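Local coordinates for protein putative phosphoglycolate phosphatase (Lactobacillus delbrueckii, PDB 2HI0) that probably hydrolyses the phosphate ester of 2-phosphoglycolate, as a putative phosphatase of the haloacid dehalogenase superfamily, at residues 104-109 against 141-146; 50-55 against 96-101; 24-29 against 42-47; 4-9 against 176-181; 154-159 against 171-176. All coordinates share one frame; numbering follows the deposited sequence. Where two conformers were deposited one is given.

Interaction 1. Residues 104-109 against 141-146; sequences HCQIKT and QVLVEE
L143, on helix 137-147, reaches across to C105 and Q106 in the loop that follows helix 87-103. Beyond CB, CG of the leucine stands opposite the carbonyl carbon and beside the backbone N (chi1 -72°), within 3.9 Å of C105 SG. CD1 lies a little farther from the same sulfur, while CD2 makes the leucine's closest approach, 3.5 Å from C105 O. CD2 also meets Q106 CG at 4.0 Å, the two side chains sliding past each other in opposite directions. In this haloacid dehalogenase-like fold the loop leads from the helical cap back into the alpha/beta core, to which the contact joins it through helix 137-147. An alanine at L143 would remove CG and both methyls, and is likely to leave a gap beside the C105 sulfur. One turn on from L143, E146 is crossed at about a right angle by the Q106 side chain, with Q106 OE1 3.5 Å from E146 CB; this is contact with aliphatic carbon at the exposed border. The loop is also held by D21 of helix 19-32, whose carboxylate takes hydrogen bonds from the backbone N of I107 and K108 and from T109 OG1.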
# COMPACT_ATOMS: atom_id res chain seq x y z
N HIS A 104 7.24 15.19 4.44
CA HIS A 104 7.02 15.62 3.06
C HIS A 104 6.03 14.73 2.31
O HIS A 104 6.20 14.50 1.11
CB HIS A 104 8.35 15.66 2.32
CG HIS A 104 9.33 16.63 2.90
ND1 HIS A 104 10.15 16.36 3.99
CD2 HIS A 104 9.65 17.89 2.50
CE1 HIS A 104 10.92 17.41 4.23
NE2 HIS A 104 10.61 18.36 3.36
N CYS A 105 5.08 14.13 3.02
CA CYS A 105 4.20 13.17 2.37
C CYS A 105 2.92 13.82 1.82
O CYS A 105 2.05 13.09 1.33
CB CYS A 105 3.84 12.01 3.32
SG CYS A 105 3.00 12.53 4.80
N GLN A 106 2.80 15.15 1.86
CA GLN A 106 1.57 15.80 1.42
C GLN A 106 1.85 17.01 0.54
O GLN A 106 1.26 18.07 0.70
CB GLN A 106 0.74 16.17 2.64
CG GLN A 106 -0.74 16.22 2.36
CD GLN A 106 -1.48 16.97 3.45
OE1 GLN A 106 -1.16 16.84 4.65
NE2 GLN A 106 -2.47 17.78 3.05
N ILE A 107 2.76 16.86 -0.39
CA ILE A 107 3.14 17.94 -1.29
C ILE A 107 2.38 17.67 -2.61
O ILE A 107 1.42 18.39 -2.91
CB ILE A 107 4.69 18.01 -1.49
CG1 ILE A 107 5.42 18.24 -0.16
CG2 ILE A 107 5.10 19.11 -2.52
CD1 ILE A 107 6.92 18.21 -0.27
N LYS A 108 2.75 16.64 -3.35
CA LYS A 108 2.00 16.24 -4.55
C LYS A 108 0.85 15.23 -4.24
O LYS A 108 -0.01 14.97 -5.09
CB LYS A 108 2.96 15.58 -5.55
CG LYS A 108 4.10 16.48 -6.02
CD LYS A 108 3.60 17.79 -6.56
CE LYS A 108 4.67 18.50 -7.40
NZ LYS A 108 4.60 18.07 -8.84
N THR A 109 0.83 14.70 -3.02
CA THR A 109 -0.10 13.62 -2.69
C THR A 109 -1.52 14.13 -2.45
O THR A 109 -1.74 15.02 -1.67
CB THR A 109 0.38 12.76 -1.49
OG1 THR A 109 1.66 12.18 -1.78
CG2 THR A 109 -0.65 11.66 -1.20
N GLN A 141 -1.25 8.01 9.57
CA GLN A 141 -2.08 8.81 10.47
C GLN A 141 -2.19 10.30 10.04
O GLN A 141 -3.29 10.87 10.05
CB GLN A 141 -1.59 8.67 11.92
CG GLN A 141 -1.65 7.26 12.52
CD GLN A 141 -2.99 6.61 12.43
OE1 GLN A 141 -4.04 7.28 12.52
NE2 GLN A 141 -2.98 5.31 12.23
N VAL A 142 -1.07 10.90 9.64
CA VAL A 142 -1.08 12.27 9.15
C VAL A 142 -1.99 12.40 7.92
O VAL A 142 -2.78 13.33 7.80
CB VAL A 142 0.33 12.80 8.78
CG1 VAL A 142 0.24 14.13 8.05
CG2 VAL A 142 1.13 13.03 10.02
N LEU A 143 -1.86 11.49 7.00
CA LEU A 143 -2.57 11.57 5.76
C LEU A 143 -4.08 11.37 5.93
O LEU A 143 -4.91 12.05 5.29
CB LEU A 143 -1.95 10.58 4.77
CG LEU A 143 -0.56 11.01 4.22
CD1 LEU A 143 0.07 9.87 3.44
CD2 LEU A 143 -0.71 12.30 3.32
N VAL A 144 -4.46 10.42 6.79
CA VAL A 144 -5.86 10.16 7.02
C VAL A 144 -6.47 11.38 7.69
O VAL A 144 -7.58 11.80 7.33
CB VAL A 144 -6.10 8.90 7.86
CG1 VAL A 144 -7.53 8.90 8.41
CG2 VAL A 144 -5.85 7.68 7.01
N GLU A 145 -5.76 11.95 8.66
CA GLU A 145 -6.28 13.10 9.41
C GLU A 145 -6.45 14.32 8.52
O GLU A 145 -7.42 15.05 8.67
CB GLU A 145 -5.38 13.46 10.61
CG GLU A 145 -5.78 14.74 11.38
N GLU A 146 -5.53 14.51 7.59
CA GLU A 146 -5.53 15.70 6.77
C GLU A 146 -6.41 15.56 5.56
O GLU A 146 -7.11 16.52 5.21
CB GLU A 146 -4.13 16.08 6.30
CG GLU A 146 -3.19 16.52 7.46
CD GLU A 146 -3.81 17.62 8.36
OE1 GLU A 146 -4.22 18.69 7.83
OE2 GLU A 146 -3.90 17.40 9.59

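Interaction 2. Residues 50-55 against 96-101; sequences SGVVVA and VFKPYY
V52 and F97 meet through a single methyl: V52 CG1 sits 3.9 Å from F97 CE2, at the edge of the ring and near its plane. The other methyl, V52 CG2, turns to the aliphatic part of K98, with CD at 4.2 Å. One branched side chain thus divides its two ends between a buried ring and a lysine carbon chain. With CG anti to the backbone N (chi1 178°), the F97 ring is brought to V52, and one ring face is packed by Y101 CB, one turn farther along the same helix. V52 lies in the first turn of helix 52-63, right after G51 at the N-cap position, whose O accepts the bond from A55 N. Beyond this shell, F97 also packs on A25 and A29 of helix 19-32, V52 on L94 of helix 87-103, and K98 on E138 of helix 137-147. The contact ties the start of helix 52-63 to the C-terminal part of helix 87-103, in the helical cap characteristic of this haloacid dehalogenase subfamily. Its chemistry is wholly apolar between the segments: shape and burial set the fit, and the lysine contributes methylenes instead of its charge.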
# COMPACT_ATOMS: atom_id res chain seq x y z
N SER A 50 5.59 -3.61 -0.08
CA SER A 50 5.99 -4.57 0.94
C SER A 50 6.69 -3.92 2.13
O SER A 50 7.44 -4.59 2.84
CB SER A 50 6.88 -5.66 0.34
OG SER A 50 6.15 -6.48 -0.57
N GLY A 51 6.44 -2.63 2.29
CA GLY A 51 7.06 -1.86 3.37
C GLY A 51 8.36 -1.21 2.99
O GLY A 51 9.00 -1.55 1.96
N VAL A 52 8.80 -0.32 3.86
CA VAL A 52 9.95 0.49 3.54
C VAL A 52 11.28 -0.25 3.52
O VAL A 52 12.15 0.10 2.77
CB VAL A 52 10.08 1.74 4.47
CG1 VAL A 52 8.91 2.68 4.24
CG2 VAL A 52 10.25 1.35 5.92
N VAL A 53 11.43 -1.27 4.34
CA VAL A 53 12.68 -2.08 4.33
C VAL A 53 12.83 -2.79 2.98
O VAL A 53 13.89 -2.72 2.35
CB VAL A 53 12.72 -3.10 5.52
CG1 VAL A 53 13.88 -4.07 5.40
CG2 VAL A 53 12.74 -2.36 6.88
N VAL A 54 11.77 -3.46 2.55
CA VAL A 54 11.83 -4.11 1.22
C VAL A 54 11.99 -3.09 0.09
O VAL A 54 12.70 -3.35 -0.86
CB VAL A 54 10.60 -5.05 0.98
CG1 VAL A 54 10.55 -5.50 -0.46
CG2 VAL A 54 10.61 -6.26 1.97
N ALA A 55 11.34 -1.95 0.22
CA ALA A 55 11.41 -0.89 -0.80
C ALA A 55 12.86 -0.40 -0.96
O ALA A 55 13.37 -0.28 -2.10
CB ALA A 55 10.47 0.30 -0.44
N VAL A 96 17.31 8.40 7.13
CA VAL A 96 16.99 9.64 6.45
C VAL A 96 15.59 9.59 5.84
O VAL A 96 14.81 10.50 6.01
CB VAL A 96 18.03 9.95 5.33
CG1 VAL A 96 17.68 11.28 4.58
CG2 VAL A 96 19.47 9.93 5.94
N PHE A 97 15.29 8.51 5.13
CA PHE A 97 14.02 8.42 4.40
C PHE A 97 12.74 8.52 5.28
O PHE A 97 11.77 9.23 4.92
CB PHE A 97 13.94 7.11 3.64
CG PHE A 97 12.64 6.92 2.90
CD1 PHE A 97 12.42 7.55 1.67
CD2 PHE A 97 11.66 6.13 3.42
CE1 PHE A 97 11.20 7.38 1.01
CE2 PHE A 97 10.45 5.99 2.78
CZ PHE A 97 10.22 6.61 1.57
N LYS A 98 12.71 7.77 6.39
CA LYS A 98 11.47 7.71 7.17
C LYS A 98 11.01 9.09 7.68
O LYS A 98 9.90 9.53 7.42
CB LYS A 98 11.60 6.68 8.29
CG LYS A 98 11.64 5.27 7.73
CD LYS A 98 11.46 4.17 8.79
CE LYS A 98 10.26 4.43 9.71
NZ LYS A 98 9.83 3.19 10.44
N PRO A 99 11.87 9.81 8.37
CA PRO A 99 11.46 11.14 8.83
C PRO A 99 11.26 12.14 7.69
O PRO A 99 10.29 12.94 7.72
CB PRO A 99 12.60 11.59 9.73
CG PRO A 99 13.74 10.73 9.36
CD PRO A 99 13.22 9.44 8.85
N TYR A 100 12.10 12.04 6.67
CA TYR A 100 11.93 12.97 5.54
C TYR A 100 10.58 12.78 4.88
O TYR A 100 9.82 13.73 4.68
CB TYR A 100 13.03 12.82 4.53
CG TYR A 100 12.93 13.87 3.46
CD1 TYR A 100 13.55 15.11 3.65
CD2 TYR A 100 12.18 13.66 2.29
CE1 TYR A 100 13.46 16.11 2.65
CE2 TYR A 100 12.08 14.63 1.31
CZ TYR A 100 12.72 15.86 1.50
OH TYR A 100 12.61 16.83 0.50
N TYR A 101 10.27 11.53 4.55
CA TYR A 101 8.98 11.21 3.96
C TYR A 101 7.79 11.66 4.85
O TYR A 101 6.85 12.31 4.36
CB TYR A 101 8.89 9.73 3.60
CG TYR A 101 7.54 9.44 3.00
CD1 TYR A 101 7.17 9.97 1.78
CD2 TYR A 101 6.64 8.66 3.65
CE1 TYR A 101 5.94 9.72 1.23
CE2 TYR A 101 5.40 8.40 3.12
CZ TYR A 101 5.04 8.94 1.91
OH TYR A 101 3.77 8.69 1.41

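Interaction 3. Residues 24-29 against 42-47; sequences SALNYA and EDIKNF
L26 carries the whole contact on the side of helix 19-32, its CD2 methyl touching both I44 and F47 of helix 41-47. Before it in sequence, A25 turns to a different neighbour, packing on F97 and Y100 of helix 87-103. At L26 the chain sets CG anti to the backbone N (chi1 -162°), and CD2 is carried out toward the second helix. There it lies 3.5 Å from F47 CD2, at the edge of the ring and near its plane, the two side chains crossing at about a right angle. The same methyl is 3.8 Å from I44 CD1, where the leucine and isoleucine slide past each other in opposite directions. Next comes N27, whose OD1 accepts a hydrogen bond from F39 N in the loop between the two helices. Y28 and A29 again serve helix 87-103, Y28 stacking its ring on Y100.

On the facing helix, D43 O lies over the centre of one F47 ring face, and the ring also meets F39 edge-to-face. Within that helix N46 ND2 donates to E42 O at 2.9 Å. The arrangement joins successive helices of the haloacid dehalogenase-type cap region. Between the two segments the join is purely apolar, one leucine methyl against an isoleucine methyl and a ring edge; D43 turns its charge to R68 instead.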
# COMPACT_ATOMS: atom_id res chain seq x y z
N SER A 24 10.37 11.56 -4.68
CA SER A 24 11.15 12.69 -4.19
C SER A 24 11.88 12.34 -2.88
O SER A 24 13.06 12.66 -2.71
CB SER A 24 10.22 13.89 -3.99
OG SER A 24 10.98 15.01 -3.59
N ALA A 25 11.18 11.71 -1.94
CA ALA A 25 11.75 11.37 -0.65
C ALA A 25 12.83 10.28 -0.79
O ALA A 25 13.87 10.34 -0.14
CB ALA A 25 10.66 10.94 0.32
N LEU A 26 12.59 9.28 -1.64
CA LEU A 26 13.59 8.22 -1.88
C LEU A 26 14.85 8.82 -2.49
O LEU A 26 15.96 8.50 -2.07
CB LEU A 26 13.10 7.02 -2.76
CG LEU A 26 13.91 5.70 -2.69
CD1 LEU A 26 13.92 5.14 -1.27
CD2 LEU A 26 13.29 4.71 -3.69
N ASN A 27 14.70 9.65 -3.50
CA ASN A 27 15.84 10.27 -4.13
C ASN A 27 16.62 11.17 -3.17
O ASN A 27 17.85 11.14 -3.15
CB ASN A 27 15.46 11.04 -5.39
CG ASN A 27 15.18 10.14 -6.59
OD1 ASN A 27 15.78 9.07 -6.72
ND2 ASN A 27 14.26 10.56 -7.45
N TYR A 28 15.89 11.93 -2.34
CA TYR A 28 16.52 12.72 -1.27
C TYR A 28 17.41 11.87 -0.34
O TYR A 28 18.56 12.21 -0.08
CB TYR A 28 15.47 13.48 -0.45
CG TYR A 28 16.09 14.32 0.68
CD1 TYR A 28 16.51 15.63 0.45
CD2 TYR A 28 16.18 13.82 1.94
CE1 TYR A 28 17.06 16.37 1.46
CE2 TYR A 28 16.75 14.54 2.96
CZ TYR A 28 17.18 15.83 2.71
OH TYR A 28 17.71 16.60 3.72
N ALA A 29 16.83 10.78 0.18
CA ALA A 29 17.49 9.86 1.12
C ALA A 29 18.74 9.23 0.50
O ALA A 29 19.81 9.09 1.11
CB ALA A 29 16.49 8.76 1.55
N GLU A 42 8.00 5.48 -12.03
CA GLU A 42 7.80 4.09 -12.42
C GLU A 42 8.70 3.14 -11.62
O GLU A 42 8.31 2.01 -11.31
CB GLU A 42 8.02 3.86 -13.93
CG GLU A 42 6.94 4.44 -14.86
CD GLU A 42 5.49 4.03 -14.52
OE1 GLU A 42 5.12 2.87 -14.80
OE2 GLU A 42 4.71 4.87 -13.99
N ASP A 43 9.91 3.60 -11.27
CA ASP A 43 10.81 2.81 -10.44
C ASP A 43 10.14 2.61 -9.07
O ASP A 43 10.09 1.50 -8.51
CB ASP A 43 12.17 3.50 -10.24
CG ASP A 43 13.03 3.53 -11.50
OD1 ASP A 43 12.95 2.60 -12.34
OD2 ASP A 43 13.82 4.50 -11.60
N ILE A 44 9.63 3.71 -8.53
CA ILE A 44 9.03 3.65 -7.19
C ILE A 44 7.85 2.68 -7.13
O ILE A 44 7.63 2.02 -6.12
CB ILE A 44 8.63 5.10 -6.68
CG1 ILE A 44 9.75 5.66 -5.80
CG2 ILE A 44 7.30 5.12 -5.97
CD1 ILE A 44 11.06 5.91 -6.55
N LYS A 45 7.07 2.59 -8.21
CA LYS A 45 5.95 1.64 -8.29
C LYS A 45 6.40 0.18 -8.23
O LYS A 45 5.61 -0.70 -7.84
CB LYS A 45 5.13 1.91 -9.54
CG LYS A 45 4.43 3.25 -9.54
CD LYS A 45 3.70 3.51 -10.82
CE LYS A 45 2.82 4.74 -10.69
NZ LYS A 45 2.29 5.19 -12.03
N ASN A 46 7.66 -0.05 -8.56
CA ASN A 46 8.30 -1.38 -8.42
C ASN A 46 8.95 -1.58 -7.05
O ASN A 46 9.25 -2.71 -6.64
CB ASN A 46 9.37 -1.60 -9.50
CG ASN A 46 8.79 -1.89 -10.84
OD1 ASN A 46 8.60 -3.07 -11.21
ND2 ASN A 46 8.49 -0.84 -11.59
N PHE A 47 9.22 -0.51 -6.32
CA PHE A 47 9.87 -0.67 -5.02
C PHE A 47 8.92 -0.84 -3.86
O PHE A 47 9.15 -1.64 -2.98
CB PHE A 47 10.81 0.49 -4.71
CG PHE A 47 11.88 0.76 -5.76
CD1 PHE A 47 12.36 -0.23 -6.60
CD2 PHE A 47 12.44 2.04 -5.84
CE1 PHE A 47 13.32 0.07 -7.55
CE2 PHE A 47 13.40 2.33 -6.74
CZ PHE A 47 13.85 1.33 -7.60

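Interaction 4. Residues 4-9 against 176-181; sequences YKAAIF and KVLGVP
A6 packs its CB against two side chains of 176-181: L178 CD1 at 3.6 Å and V180 CG2 at 4.1 Å. This is the close part of the contact, all hydrocarbon and buried. L178 reaches it from the last turn of helix 169-178, with CG anti to the carbonyl carbon (chi1 -66°), whereas V180 comes from the turn beyond. Between them the chain leaves the helix at G179 with positive phi (74°), a backbone turn that brings L178 and V180 round to the same methyl. V180 spreads its branches, CG2 to A6 and CG1 to K5 CB at 3.7 Å.

With K5 the contact passes to its solvent side. CB makes the nearest approach; the extended chain beyond it runs past V180 at looser distance toward the exposed side. The small alanine on strand 6-9 is consistent with the close approach of the helix end and its turn, the A6 and V180 CA atoms lying 6.8 Å apart.

Strand 6-9 runs inside the parallel sheet of the Rossmann-like haloacid dehalogenase core, between strands 128-133 and 185-189, and leads to the sodium-binding aspartates D10 and D12. Backbone bonds link A6 to K184 and V186 and A7 to K128. L178 O accepts a bond from K128 NZ, and the end of helix 169-178 packs on the sheet face to which A6 CB points.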
# COMPACT_ATOMS: atom_id res chain seq x y z
N TYR A 4 -20.96 -6.55 1.63
CA TYR A 4 -19.88 -6.33 2.55
C TYR A 4 -20.33 -5.25 3.53
O TYR A 4 -20.80 -4.17 3.13
CB TYR A 4 -18.59 -5.92 1.84
CG TYR A 4 -18.11 -6.91 0.82
CD1 TYR A 4 -17.74 -8.22 1.19
CD2 TYR A 4 -18.06 -6.59 -0.54
CE1 TYR A 4 -17.28 -9.12 0.24
CE2 TYR A 4 -17.65 -7.52 -1.48
CZ TYR A 4 -17.27 -8.78 -1.08
OH TYR A 4 -16.84 -9.71 -2.02
N LYS A 5 -20.17 -5.54 4.82
CA LYS A 5 -20.41 -4.57 5.88
C LYS A 5 -19.14 -3.74 6.20
O LYS A 5 -19.23 -2.72 6.88
CB LYS A 5 -20.90 -5.31 7.13
CG LYS A 5 -22.23 -6.00 6.92
CD LYS A 5 -22.64 -6.73 8.19
CE LYS A 5 -23.83 -7.66 8.00
NZ LYS A 5 -23.85 -8.60 9.18
N ALA A 6 -17.98 -4.17 5.74
CA ALA A 6 -16.72 -3.43 5.95
C ALA A 6 -15.88 -3.47 4.69
O ALA A 6 -15.77 -4.50 4.06
CB ALA A 6 -15.93 -3.97 7.15
N ALA A 7 -15.28 -2.33 4.34
CA ALA A 7 -14.35 -2.22 3.18
C ALA A 7 -13.05 -1.70 3.75
O ALA A 7 -13.03 -0.64 4.37
CB ALA A 7 -14.89 -1.26 2.07
N ILE A 8 -12.01 -2.49 3.58
CA ILE A 8 -10.68 -2.26 4.13
C ILE A 8 -9.77 -1.97 2.95
O ILE A 8 -9.60 -2.82 2.06
CB ILE A 8 -10.18 -3.48 4.91
CG1 ILE A 8 -11.18 -3.89 5.98
CG2 ILE A 8 -8.83 -3.16 5.57
CD1 ILE A 8 -10.78 -5.27 6.62
N PHE A 9 -9.20 -0.75 2.92
CA PHE A 9 -8.42 -0.25 1.79
C PHE A 9 -6.93 -0.19 2.13
O PHE A 9 -6.52 0.25 3.22
CB PHE A 9 -8.82 1.18 1.43
CG PHE A 9 -10.24 1.33 0.98
CD1 PHE A 9 -11.27 1.39 1.90
CD2 PHE A 9 -10.55 1.34 -0.35
CE1 PHE A 9 -12.57 1.53 1.48
CE2 PHE A 9 -11.88 1.50 -0.76
CZ PHE A 9 -12.86 1.57 0.16
N LYS A 176 -11.03 -6.86 14.51
CA LYS A 176 -11.34 -6.77 15.93
C LYS A 176 -12.07 -5.46 16.23
O LYS A 176 -13.15 -5.49 16.83
CB LYS A 176 -10.05 -6.98 16.70
CG LYS A 176 -10.01 -6.82 18.15
CD LYS A 176 -8.61 -7.40 18.59
CE LYS A 176 -7.76 -6.43 19.40
NZ LYS A 176 -6.30 -6.79 19.45
N VAL A 177 -11.53 -4.34 15.75
CA VAL A 177 -12.14 -3.06 16.07
C VAL A 177 -13.53 -2.90 15.37
O VAL A 177 -14.49 -2.41 15.96
CB VAL A 177 -11.21 -1.90 15.68
CG1 VAL A 177 -11.93 -0.49 15.77
CG2 VAL A 177 -9.97 -1.95 16.56
N LEU A 178 -13.61 -3.27 14.10
CA LEU A 178 -14.84 -3.08 13.32
C LEU A 178 -15.92 -4.01 13.82
O LEU A 178 -17.09 -3.69 13.73
CB LEU A 178 -14.66 -3.31 11.81
CG LEU A 178 -13.75 -2.30 11.12
CD1 LEU A 178 -13.77 -2.45 9.58
CD2 LEU A 178 -14.03 -0.88 11.48
N GLY A 179 -15.56 -5.20 14.30
CA GLY A 179 -16.56 -6.14 14.79
C GLY A 179 -17.39 -6.85 13.71
O GLY A 179 -18.45 -7.40 14.00
N VAL A 180 -16.87 -6.86 12.47
CA VAL A 180 -17.56 -7.46 11.32
C VAL A 180 -16.95 -8.82 11.02
O VAL A 180 -15.72 -8.97 11.04
CB VAL A 180 -17.46 -6.50 10.07
CG1 VAL A 180 -18.13 -7.12 8.89
CG2 VAL A 180 -18.09 -5.19 10.41
N PRO A 181 -17.80 -9.84 10.76
CA PRO A 181 -17.27 -11.14 10.38
C PRO A 181 -16.44 -11.04 9.10
O PRO A 181 -16.74 -10.24 8.20
CB PRO A 181 -18.53 -12.00 10.17
CG PRO A 181 -19.60 -11.32 10.96
CD PRO A 181 -19.27 -9.85 10.84

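Interaction 5. Residues 154-159 against 171-176; sequences FALGEK and TSECVK
Strand 154-158 and helix 171-176 run nearly antiparallel, their N-to-C directions 165° apart and their axes 9.0 Å from each other at closest approach. The backbones come nearest at F154 and C174, where the CA atoms stand 6.4 Å apart.

F154 supplies most of the strand's share. Its CG is anti to the backbone N (chi1 -180°), which lays the ring against the helix with C174 CA over one face, 3.7 Å from the ring centroid and only 15° off its normal: a CH-pi contact, displaced toward the rim. C174 CB touches the same ring more closely, 3.4 Å from F154 CE2. The sulfur of C174 stands obliquely to it, 4.5 Å from the centroid, in a sulfur-aromatic contact. Farther round the ring, F154 CZ meets E173 CB at 4.0 Å. L156, two residues along the strand and on the same side, adds a lighter touch with CD2 4.3 Å from E173 CB. The E173 carboxylate, in the conformer given, leads away from the strand toward K176 NZ. Replacing F154 with an alanine would probably open a gap beside C174 and leave its CA and sulfur without their aromatic neighbour.

C174 also packs on A130 and V132 of strand 128-133, to which strand 154-158 is bonded through its backbone. The helix therefore spans the edge strand and its neighbour, the helix-on-sheet layering typical of the Rossmann-like core of haloacid dehalogenase hydrolases.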
# COMPACT_ATOMS: atom_id res chain seq x y z
N PHE A 154 -11.18 3.04 11.29
CA PHE A 154 -9.94 2.45 11.70
C PHE A 154 -8.88 2.76 10.65
O PHE A 154 -9.15 2.67 9.47
CB PHE A 154 -10.09 0.93 11.83
CG PHE A 154 -8.82 0.20 12.27
CD1 PHE A 154 -8.53 0.05 13.62
CD2 PHE A 154 -7.95 -0.33 11.33
CE1 PHE A 154 -7.38 -0.61 14.01
CE2 PHE A 154 -6.82 -0.99 11.74
CZ PHE A 154 -6.54 -1.12 13.07
N ALA A 155 -7.68 3.10 11.09
CA ALA A 155 -6.57 3.35 10.18
C ALA A 155 -5.30 2.90 10.87
O ALA A 155 -5.08 3.21 12.05
CB ALA A 155 -6.48 4.82 9.75
N LEU A 156 -4.52 2.09 10.17
CA LEU A 156 -3.26 1.58 10.71
C LEU A 156 -2.22 1.42 9.60
O LEU A 156 -2.50 0.83 8.55
CB LEU A 156 -3.49 0.22 11.35
CG LEU A 156 -2.26 -0.44 12.00
CD1 LEU A 156 -1.73 0.41 13.17
CD2 LEU A 156 -2.67 -1.88 12.43
N GLY A 157 -1.00 1.91 9.85
CA GLY A 157 0.15 1.60 9.05
C GLY A 157 1.17 0.72 9.78
O GLY A 157 0.96 0.33 10.90
N GLU A 158 2.29 0.45 9.13
CA GLU A 158 3.31 -0.42 9.63
C GLU A 158 4.02 0.18 10.85
O GLU A 158 4.32 1.40 10.89
CB GLU A 158 4.28 -0.77 8.50
CG GLU A 158 5.44 -1.68 8.87
CD GLU A 158 6.67 -0.94 9.38
OE1 GLU A 158 7.06 0.12 8.77
OE2 GLU A 158 7.23 -1.42 10.41
N LYS A 159 4.28 -0.68 11.83
CA LYS A 159 4.94 -0.31 13.08
C LYS A 159 5.94 -1.40 13.39
O LYS A 159 5.65 -2.58 13.21
CB LYS A 159 3.95 -0.27 14.24
CG LYS A 159 2.92 0.84 14.12
CD LYS A 159 2.19 1.15 15.42
CE LYS A 159 0.97 0.32 15.64
NZ LYS A 159 -0.04 1.05 16.51
N THR A 171 -4.57 -6.55 9.69
CA THR A 171 -5.98 -6.67 9.28
C THR A 171 -6.81 -7.33 10.40
O THR A 171 -7.99 -7.00 10.56
CB THR A 171 -6.10 -7.41 7.93
OG1 THR A 171 -5.45 -6.59 6.93
CG2 THR A 171 -7.59 -7.66 7.54
N SER A 172 -6.20 -8.21 11.20
CA SER A 172 -6.90 -8.81 12.34
C SER A 172 -7.18 -7.73 13.41
O SER A 172 -8.24 -7.75 14.05
CB SER A 172 -6.13 -9.96 12.96
OG SER A 172 -6.09 -11.08 12.08
N GLU A 173 -6.24 -6.78 13.60
CA GLU A 173 -6.43 -5.58 14.45
C GLU A 173 -7.64 -4.73 14.00
O GLU A 173 -8.38 -4.17 14.82
CB GLU A 173 -5.20 -4.65 14.47
CG GLU A 173 -3.98 -5.08 15.31
CD GLU A 173 -4.33 -5.36 16.75
OE1 GLU A 173 -4.89 -4.45 17.42
OE2 GLU A 173 -4.06 -6.49 17.21
N CYS A 174 -7.77 -4.58 12.68
CA CYS A 174 -8.90 -3.90 12.06
C CYS A 174 -10.25 -4.65 12.28
O CYS A 174 -11.25 -4.07 12.70
CB CYS A 174 -8.59 -3.71 10.60
SG CYS A 174 -9.92 -2.92 9.71
N VAL A 175 -10.25 -5.93 11.94
CA VAL A 175 -11.40 -6.82 12.10
C VAL A 175 -11.93 -6.79 13.54
O VAL A 175 -13.15 -6.69 13.74
CB VAL A 175 -11.04 -8.26 11.60
CG1 VAL A 175 -11.94 -9.34 12.19
CG2 VAL A 175 -11.05 -8.25 10.05
N LYS A 176 -11.03 -6.86 14.51
CA LYS A 176 -11.34 -6.77 15.93
C LYS A 176 -12.07 -5.46 16.23
O LYS A 176 -13.15 -5.49 16.83
CB LYS A 176 -10.05 -6.98 16.70
CG LYS A 176 -10.01 -6.82 18.15
CD LYS A 176 -8.61 -7.40 18.59
CE LYS A 176 -7.76 -6.43 19.40
NZ LYS A 176 -6.30 -6.79 19.45

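In the fold
The five contacts fall into two regions. Interactions 3 and 2, with centres about 10 Å apart, belong to the helical cap and touch directly, F97 reaching A25 and L26. Interactions 4 and 5, also about 10 Å apart, lie in the core, share helix 169-178 and K176, and reach the same parallel sheet. Interaction 1 falls between these groups, on the chain's return from the cap; Q141 links it to A155 of interaction 5. Along the chain the order is 3, 2, 1, 5, all enclosed by the long span of interaction 4. Interactions 2 and 3 thus hold the cap together, 4 and 5 the core, and 1 joins the two; D10 and D12, just after strand 6-9, bind the sodium ion with D190.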